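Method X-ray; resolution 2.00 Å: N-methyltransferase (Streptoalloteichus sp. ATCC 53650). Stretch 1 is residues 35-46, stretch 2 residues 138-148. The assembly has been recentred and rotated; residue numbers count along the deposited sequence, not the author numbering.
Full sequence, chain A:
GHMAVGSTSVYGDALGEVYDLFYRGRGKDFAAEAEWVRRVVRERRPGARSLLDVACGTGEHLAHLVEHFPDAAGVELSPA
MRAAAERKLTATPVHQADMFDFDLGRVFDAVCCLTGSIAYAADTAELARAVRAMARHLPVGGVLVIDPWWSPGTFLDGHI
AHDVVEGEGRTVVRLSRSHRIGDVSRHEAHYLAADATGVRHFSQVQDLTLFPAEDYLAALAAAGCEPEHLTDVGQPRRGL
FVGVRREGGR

Stretch 1, residues 35-46: EWVRRVVRERRP
Stretch 2 138-148: LPVGGVLVIDP

Residues 35-42 are helical, in a helix that begins earlier in the chain. Residues 143-146 form a strand. The two elements run roughly antiparallel, with 151° between their N-to-C directions and a closest axial approach of 8.9 Å. The register pairs Val37 with Val145 (CA to CA 6.8 Å), Val41 with Val143 (CA to CA 6.0 Å) and Arg45 with Gly141 (CA to CA 7.2 Å). From Val37 to Val41 the helix advances about as far as the strand does over two residues, so Val41 falls opposite Val143. Together the stretches bury 457 Å².

The helical backbone keeps regular i to i+4 bonds, such as Val40 N to Trp36 O (3.0 Å) and Val41 N to Val37 O (3.0 Å). Arg45 is not helical; its phi/psi is -151/80.

The centre of the contact is a cluster of valines. Val143 and Val145 point toward the helix, both with chi1 t (-169° and -174°), while Leu144 between them points away. Val37, Val40 and Val41 are also t (175°, 164°, 168°). Val41 CG2 touches both strand valines, at 3.9 Å from Val145 CG2 and 4.1 Å from Val143 CG1. Val40 CG1 lies 4.3 Å from Val145 CG2, and Val37 CG2 lies 4.5 Å from Val145 CG1. These are purely apolar contacts between buried side chains.

Trp36 takes chi1 m (-54°) and chi2 -27°. Its ring presents an edge to Asp147, with Trp36 CZ3 3.9 Å from Asp147 OD2. Asp147 has chi1 t, and both its carboxylate oxygens are hydrogen-bonded elsewhere in the structure.

Arg44 packs its aliphatic base on the strand, with Arg44 CB 3.9 Å from Val143 CG2. Its chi1 is m (-78°) and chi2 is 146°, between wells. The chain folds back along the helix, so that Arg44 NH1 donates to Val40 O (3.0 Å) and forms a salt bridge with Glu43 OE1 (2.9 Å). Glu43 has chi1 m and chi2 t.

Arg45 reaches across in an extended form, with chi1 to chi3 all t (-154°, 163°, 163°) and chi4 98°. This carries the guanidinium to the type II turn of Pro139 to Gly142, which is closed by Gly142 N to Pro139 O (2.9 Å). Pro139 CG lies over one guanidinium face, 3.6 Å from Arg45 NH1. Arg45 NH2 donates a weak hydrogen bond to Val140 O (3.2 Å, 122°). Arg45 CD is 3.3 Å from Gly141 O.

Gly141 has phi/psi 87/-11. A CB there would be jammed against the preceding carbonyl oxygen and would lie 2.5 Å from Arg45 NH2. One water also links the backbones, donating to Arg44 O (2.6 Å) and Gly141 O (2.8 Å).

Glu35 (chi1 t, chi2 p) and Arg38 (chi1 and chi2 t, chi3 p) lie outside the contact. They form a two-pronged salt bridge one turn apart: Arg38 NE to Glu35 OE2 is 2.8 Å, and Arg38 NH2 to Glu35 OE1 is 2.9 Å.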

ATOM      1  N   GLU A  35     -15.533 -15.273 -34.225  1.00 25.04           N
ATOM      2  CA  GLU A  35     -16.301 -15.170 -35.461  1.00 26.31           C
ATOM      3  C   GLU A  35     -15.790 -14.110 -36.422  1.00 24.54           C
ATOM      4  O   GLU A  35     -15.707 -14.362 -37.659  1.00 23.01           O
ATOM      5  CB  GLU A  35     -17.803 -15.030 -35.121  1.00 28.11           C
ATOM      6  CG  GLU A  35     -18.758 -14.843 -36.293  1.00 30.74           C
ATOM      7  CD  GLU A  35     -18.634 -15.922 -37.347  1.00 31.11           C
ATOM      8  OE1 GLU A  35     -18.874 -15.587 -38.538  1.00 36.85           O
ATOM      9  OE2 GLU A  35     -18.174 -17.056 -37.033  1.00 35.65           O
ATOM     10  N   TRP A  36     -15.448 -12.915 -35.910  1.00 21.76           N
ATOM     11  CA  TRP A  36     -14.790 -11.956 -36.806  1.00 18.77           C
ATOM     12  C   TRP A  36     -13.627 -12.565 -37.567  1.00 20.60           C
ATOM     13  O   TRP A  36     -13.482 -12.390 -38.774  1.00 18.74           O
ATOM     14  CB  TRP A  36     -14.204 -10.736 -36.110  1.00 22.09           C
ATOM     15  CG  TRP A  36     -15.121  -9.953 -35.242  1.00 25.68           C
ATOM     16  CD1 TRP A  36     -16.479  -9.847 -35.347  1.00 25.78           C
ATOM     17  CD2 TRP A  36     -14.730  -9.147 -34.119  1.00 23.64           C
ATOM     18  NE1 TRP A  36     -16.965  -9.048 -34.325  1.00 25.68           N
ATOM     19  CE2 TRP A  36     -15.913  -8.575 -33.585  1.00 27.90           C
ATOM     20  CE3 TRP A  36     -13.499  -8.838 -33.528  1.00 27.10           C
ATOM     21  CZ2 TRP A  36     -15.900  -7.721 -32.488  1.00 25.12           C
ATOM     22  CZ3 TRP A  36     -13.489  -7.977 -32.421  1.00 24.84           C
ATOM     23  CH2 TRP A  36     -14.675  -7.428 -31.929  1.00 24.52           C
ATOM     24  N   VAL A  37     -12.744 -13.229 -36.832  1.00 17.25           N
ATOM     25  CA  VAL A  37     -11.530 -13.783 -37.417  1.00 17.83           C
ATOM     26  C   VAL A  37     -11.912 -14.850 -38.467  1.00 15.36           C
ATOM     27  O   VAL A  37     -11.445 -14.800 -39.603  1.00 19.63           O
ATOM     28  CB  VAL A  37     -10.631 -14.440 -36.334  1.00 22.71           C
ATOM     29  CG1 VAL A  37      -9.420 -15.117 -36.993  1.00 20.61           C
ATOM     30  CG2 VAL A  37     -10.160 -13.394 -35.316  1.00 20.89           C
ATOM     31  N   ARG A  38     -12.769 -15.786 -38.089  1.00 18.24           N
ATOM     32  CA  ARG A  38     -13.167 -16.893 -38.964  1.00 21.63           C
ATOM     33  C   ARG A  38     -13.691 -16.349 -40.308  1.00 19.17           C
ATOM     34  O   ARG A  38     -13.288 -16.758 -41.403  1.00 21.24           O
ATOM     35  CB  ARG A  38     -14.237 -17.763 -38.281  1.00 23.14           C
ATOM     36  CG  ARG A  38     -14.784 -18.886 -39.187  1.00 24.93           C
ATOM     37  CD  ARG A  38     -16.120 -19.458 -38.713  1.00 30.11           C
ATOM     38  NE  ARG A  38     -17.162 -18.541 -39.144  1.00 31.95           N
ATOM     39  CZ  ARG A  38     -17.595 -18.443 -40.409  1.00 33.43           C
ATOM     40  NH1 ARG A  38     -17.201 -19.304 -41.350  1.00 30.83           N
ATOM     41  NH2 ARG A  38     -18.474 -17.494 -40.709  1.00 31.24           N
ATOM     42  N   ARG A  39     -14.573 -15.365 -40.193  1.00 22.52           N
ATOM     43  CA  ARG A  39     -15.285 -14.788 -41.327  1.00 24.44           C
ATOM     44  C   ARG A  39     -14.345 -14.057 -42.253  1.00 24.97           C
ATOM     45  O   ARG A  39     -14.362 -14.282 -43.470  1.00 20.98           O
ATOM     46  CB  ARG A  39     -16.387 -13.852 -40.815  1.00 30.61           C
ATOM     47  CG  ARG A  39     -17.256 -13.187 -41.860  1.00 44.84           C
ATOM     48  CD  ARG A  39     -18.088 -12.067 -41.239  1.00 49.69           C
ATOM     49  NE  ARG A  39     -17.940 -10.867 -42.057  1.00 53.46           N
ATOM     50  CZ  ARG A  39     -18.863  -9.929 -42.215  1.00 63.56           C
ATOM     51  NH1 ARG A  39     -18.606  -8.893 -43.002  1.00 74.08           N
ATOM     52  NH2 ARG A  39     -20.024 -10.008 -41.581  1.00 72.56           N
ATOM     53  N   VAL A  40     -13.517 -13.165 -41.706  1.00 22.11           N
ATOM     54  CA  VAL A  40     -12.603 -12.382 -42.519  1.00 18.37           C
ATOM     55  C   VAL A  40     -11.557 -13.295 -43.212  1.00 22.67           C
ATOM     56  O   VAL A  40     -11.138 -13.071 -44.345  1.00 21.59           O
ATOM     57  CB  VAL A  40     -11.881 -11.330 -41.630  1.00 25.72           C
ATOM     58  CG1 VAL A  40     -10.682 -10.779 -42.344  1.00 31.98           C
ATOM     59  CG2 VAL A  40     -12.819 -10.196 -41.219  1.00 26.88           C
ATOM     60  N   VAL A  41     -11.079 -14.313 -42.503  1.00 18.02           N
ATOM     61  CA  VAL A  41     -10.140 -15.296 -43.067  1.00 17.35           C
ATOM     62  C   VAL A  41     -10.809 -16.157 -44.185  1.00 17.39           C
ATOM     63  O   VAL A  41     -10.271 -16.276 -45.278  1.00 21.88           O
ATOM     64  CB  VAL A  41      -9.585 -16.211 -41.949  1.00 17.38           C
ATOM     65  CG1 VAL A  41      -8.839 -17.424 -42.529  1.00 16.43           C
ATOM     66  CG2 VAL A  41      -8.628 -15.394 -41.064  1.00 19.10           C
ATOM     67  N   ARG A  42     -11.978 -16.720 -43.916  1.00 22.67           N
ATOM     68  CA  ARG A  42     -12.619 -17.596 -44.888  1.00 22.42           C
ATOM     69  C   ARG A  42     -13.082 -16.852 -46.133  1.00 26.93           C
ATOM     70  O   ARG A  42     -12.988 -17.393 -47.239  1.00 27.44           O
ATOM     71  CB  ARG A  42     -13.714 -18.401 -44.238  1.00 23.77           C
ATOM     72  CG  ARG A  42     -13.208 -19.464 -43.268  1.00 22.26           C
ATOM     73  CD  ARG A  42     -12.696 -20.678 -44.032  1.00 24.85           C
ATOM     74  NE  ARG A  42     -12.163 -21.724 -43.150  1.00 21.41           N
ATOM     75  CZ  ARG A  42     -12.894 -22.498 -42.357  1.00 23.36           C
ATOM     76  NH1 ARG A  42     -14.210 -22.397 -42.294  1.00 31.98           N
ATOM     77  NH2 ARG A  42     -12.320 -23.411 -41.601  1.00 26.74           N
ATOM     78  N   GLU A  43     -13.473 -15.588 -46.003  1.00 25.21           N
ATOM     79  CA  GLU A  43     -13.726 -14.779 -47.197  1.00 26.63           C
ATOM     80  C   GLU A  43     -12.534 -14.691 -48.116  1.00 28.60           C
ATOM     81  O   GLU A  43     -12.724 -14.566 -49.314  1.00 29.10           O
ATOM     82  CB  GLU A  43     -14.097 -13.310 -46.929  1.00 26.73           C
ATOM     83  CG  GLU A  43     -15.403 -13.087 -46.208  1.00 37.08           C
ATOM     84  CD  GLU A  43     -15.669 -11.606 -45.900  1.00 37.80           C
ATOM     85  OE1 GLU A  43     -14.761 -10.807 -45.587  1.00 41.49           O
ATOM     86  OE2 GLU A  43     -16.846 -11.237 -45.890  1.00 48.75           O
ATOM     87  N   ARG A  44     -11.329 -14.606 -47.564  1.00 22.47           N
ATOM     88  CA  ARG A  44     -10.143 -14.321 -48.364  1.00 21.45           C
ATOM     89  C   ARG A  44      -9.401 -15.639 -48.664  1.00 25.97           C
ATOM     90  O   ARG A  44      -8.576 -15.677 -49.551  1.00 28.68           O
ATOM     91  CB  ARG A  44      -9.225 -13.334 -47.640  1.00 22.76           C
ATOM     92  CG  ARG A  44      -9.655 -11.856 -47.682  1.00 24.25           C
ATOM     93  CD  ARG A  44      -9.281 -11.084 -46.383  1.00 27.53           C
ATOM     94  NE  ARG A  44      -9.890  -9.758 -46.476  1.00 22.02           N
ATOM     95  CZ  ARG A  44     -11.157  -9.536 -46.175  1.00 20.24           C
ATOM     96  NH1 ARG A  44     -11.902 -10.485 -45.611  1.00 23.31           N
ATOM     97  NH2 ARG A  44     -11.655  -8.347 -46.383  1.00 26.24           N
ATOM     98  N   ARG A  45      -9.686 -16.682 -47.899  1.00 26.35           N
ATOM     99  CA  ARG A  45      -8.943 -17.947 -47.934  1.00 27.57           C
ATOM    100  C   ARG A  45      -9.904 -19.049 -47.551  1.00 24.72           C
ATOM    101  O   ARG A  45      -9.960 -19.512 -46.408  1.00 27.54           O
ATOM    102  CB  ARG A  45      -7.708 -17.936 -47.043  1.00 30.17           C
ATOM    103  CG  ARG A  45      -6.684 -18.929 -47.597  1.00 34.97           C
ATOM    104  CD  ARG A  45      -5.296 -18.715 -47.067  1.00 32.98           C
ATOM    105  NE  ARG A  45      -4.361 -19.832 -47.249  1.00 30.21           N
ATOM    106  CZ  ARG A  45      -3.462 -19.921 -48.227  1.00 27.45           C
ATOM    107  NH1 ARG A  45      -2.638 -20.934 -48.237  1.00 25.99           N
ATOM    108  NH2 ARG A  45      -3.344 -19.002 -49.161  1.00 30.78           N
ATOM    109  N   PRO A  46     -10.723 -19.472 -48.531  1.00 27.17           N
ATOM    110  CA  PRO A  46     -11.859 -20.362 -48.254  1.00 27.76           C
ATOM    111  C   PRO A  46     -11.483 -21.706 -47.620  1.00 21.08           C
ATOM    112  O   PRO A  46     -12.270 -22.321 -46.886  1.00 25.43           O
ATOM    113  CB  PRO A  46     -12.517 -20.522 -49.633  1.00 26.63           C
ATOM    114  CG  PRO A  46     -12.115 -19.301 -50.385  1.00 27.74           C
ATOM    115  CD  PRO A  46     -10.745 -18.928 -49.895  1.00 25.47           C
ATOM    116  N   LEU A 138       3.086 -16.530 -42.538  1.00 20.58           N
ATOM    117  CA  LEU A 138       2.031 -16.746 -43.517  1.00 20.32           C
ATOM    118  C   LEU A 138       2.589 -17.189 -44.867  1.00 21.23           C
ATOM    119  O   LEU A 138       3.644 -16.687 -45.271  1.00 22.33           O
ATOM    120  CB  LEU A 138       1.276 -15.448 -43.809  1.00 22.16           C
ATOM    121  CG  LEU A 138       0.466 -14.856 -42.658  1.00 16.08           C
ATOM    122  CD1 LEU A 138      -0.063 -13.484 -43.017  1.00 19.59           C
ATOM    123  CD2 LEU A 138      -0.652 -15.776 -42.305  1.00 17.81           C
ATOM    124  N   PRO A 139       1.859 -18.056 -45.587  1.00 21.79           N
ATOM    125  CA  PRO A 139       2.239 -18.274 -46.986  1.00 28.69           C
ATOM    126  C   PRO A 139       1.687 -17.153 -47.870  1.00 33.23           C
ATOM    127  O   PRO A 139       0.961 -16.282 -47.394  1.00 27.20           O
ATOM    128  CB  PRO A 139       1.506 -19.553 -47.322  1.00 25.54           C
ATOM    129  CG  PRO A 139       0.218 -19.366 -46.605  1.00 29.89           C
ATOM    130  CD  PRO A 139       0.644 -18.808 -45.255  1.00 25.31           C
ATOM    131  N   VAL A 140       1.962 -17.199 -49.170  1.00 33.47           N
ATOM    132  CA  VAL A 140       1.318 -16.270 -50.105  1.00 24.98           C
ATOM    133  C   VAL A 140      -0.159 -16.544 -50.046  1.00 25.11           C
ATOM    134  O   VAL A 140      -0.587 -17.689 -49.976  1.00 28.03           O
ATOM    135  CB  VAL A 140       1.841 -16.427 -51.551  1.00 32.14           C
ATOM    136  CG1 VAL A 140       0.965 -15.632 -52.524  1.00 33.67           C
ATOM    137  CG2 VAL A 140       3.274 -15.913 -51.616  1.00 36.20           C
ATOM    138  N   GLY A 141      -0.966 -15.496 -49.976  1.00 20.41           N
ATOM    139  CA  GLY A 141      -2.384 -15.713 -49.803  1.00 20.74           C
ATOM    140  C   GLY A 141      -2.840 -15.849 -48.350  1.00 19.22           C
ATOM    141  O   GLY A 141      -4.037 -15.903 -48.107  1.00 24.34           O
ATOM    142  N   GLY A 142      -1.910 -15.990 -47.409  1.00 24.99           N
ATOM    143  CA  GLY A 142      -2.240 -15.976 -45.965  1.00 22.35           C
ATOM    144  C   GLY A 142      -2.865 -14.676 -45.480  1.00 20.03           C
ATOM    145  O   GLY A 142      -2.598 -13.592 -46.023  1.00 22.70           O
ATOM    146  N   VAL A 143      -3.716 -14.788 -44.463  1.00 20.06           N
ATOM    147  CA  VAL A 143      -4.464 -13.639 -43.897  1.00 17.23           C
ATOM    148  C   VAL A 143      -3.983 -13.264 -42.487  1.00 17.35           C
ATOM    149  O   VAL A 143      -3.928 -14.102 -41.562  1.00 15.00           O
ATOM    150  CB  VAL A 143      -5.954 -13.947 -43.827  1.00 17.62           C
ATOM    151  CG1 VAL A 143      -6.786 -12.711 -43.517  1.00 17.32           C
ATOM    152  CG2 VAL A 143      -6.465 -14.577 -45.140  1.00 22.63           C
ATOM    153  N   LEU A 144      -3.671 -11.986 -42.350  1.00 16.80           N
ATOM    154  CA  LEU A 144      -3.181 -11.430 -41.096  1.00 19.16           C
ATOM    155  C   LEU A 144      -4.301 -10.529 -40.579  1.00 16.67           C
ATOM    156  O   LEU A 144      -4.781  -9.635 -41.296  1.00 19.68           O
ATOM    157  CB  LEU A 144      -1.898 -10.665 -41.336  1.00 18.67           C
ATOM    158  CG  LEU A 144      -0.977 -10.455 -40.131  1.00 25.12           C
ATOM    159  CD1 LEU A 144       0.281  -9.789 -40.669  1.00 27.24           C
ATOM    160  CD2 LEU A 144      -1.593  -9.602 -39.044  1.00 28.52           C
ATOM    161  N   VAL A 145      -4.798 -10.856 -39.401  1.00 17.86           N
ATOM    162  CA  VAL A 145      -5.919 -10.114 -38.776  1.00 17.79           C
ATOM    163  C   VAL A 145      -5.480  -9.443 -37.475  1.00 19.51           C
ATOM    164  O   VAL A 145      -5.129 -10.084 -36.468  1.00 19.34           O
ATOM    165  CB  VAL A 145      -7.117 -11.026 -38.483  1.00 21.33           C
ATOM    166  CG1 VAL A 145      -8.321 -10.287 -37.983  1.00 20.41           C
ATOM    167  CG2 VAL A 145      -7.524 -11.868 -39.689  1.00 20.42           C
ATOM    168  N   ILE A 146      -5.560  -8.120 -37.475  1.00 16.54           N
ATOM    169  CA  ILE A 146      -5.237  -7.312 -36.265  1.00 17.32           C
ATOM    170  C   ILE A 146      -6.480  -6.596 -35.759  1.00 17.81           C
ATOM    171  O   ILE A 146      -7.160  -5.891 -36.529  1.00 16.81           O
ATOM    172  CB  ILE A 146      -4.187  -6.262 -36.612  1.00 19.33           C
ATOM    173  CG1 ILE A 146      -2.908  -6.948 -37.079  1.00 20.92           C
ATOM    174  CG2 ILE A 146      -3.926  -5.352 -35.414  1.00 19.86           C
ATOM    175  CD1 ILE A 146      -1.896  -5.990 -37.672  1.00 23.01           C
ATOM    176  N   ASP A 147      -6.824  -6.907 -34.511  1.00 18.51           N
ATOM    177  CA  ASP A 147      -7.834  -6.196 -33.755  1.00 16.87           C
ATOM    178  C   ASP A 147      -7.083  -5.072 -33.025  1.00 14.71           C
ATOM    179  O   ASP A 147      -6.444  -5.302 -31.997  1.00 16.47           O
ATOM    180  CB  ASP A 147      -8.520  -7.136 -32.751  1.00 14.84           C
ATOM    181  CG  ASP A 147      -9.629  -6.447 -31.929  1.00 18.15           C
ATOM    182  OD1 ASP A 147     -10.032  -5.301 -32.284  1.00 16.88           O
ATOM    183  OD2 ASP A 147     -10.063  -7.049 -30.903  1.00 15.26           O
ATOM    184  N   PRO A 148      -7.066  -3.879 -33.620  1.00 16.31           N
ATOM    185  CA  PRO A 148      -6.230  -2.794 -33.148  1.00 15.92           C
ATOM    186  C   PRO A 148      -6.725  -2.262 -31.814  1.00 13.05           C
ATOM    187  O   PRO A 148      -7.867  -2.514 -31.426  1.00 14.70           O
ATOM    188  CB  PRO A 148      -6.386  -1.729 -34.253  1.00 16.00           C
ATOM    189  CG  PRO A 148      -7.797  -1.899 -34.658  1.00 19.45           C
ATOM    190  CD  PRO A 148      -8.026  -3.399 -34.628  1.00 18.89           C
TER
HETATM  191  O   HOH W   1      -6.024 -15.623 -50.125  1.00 29.71           O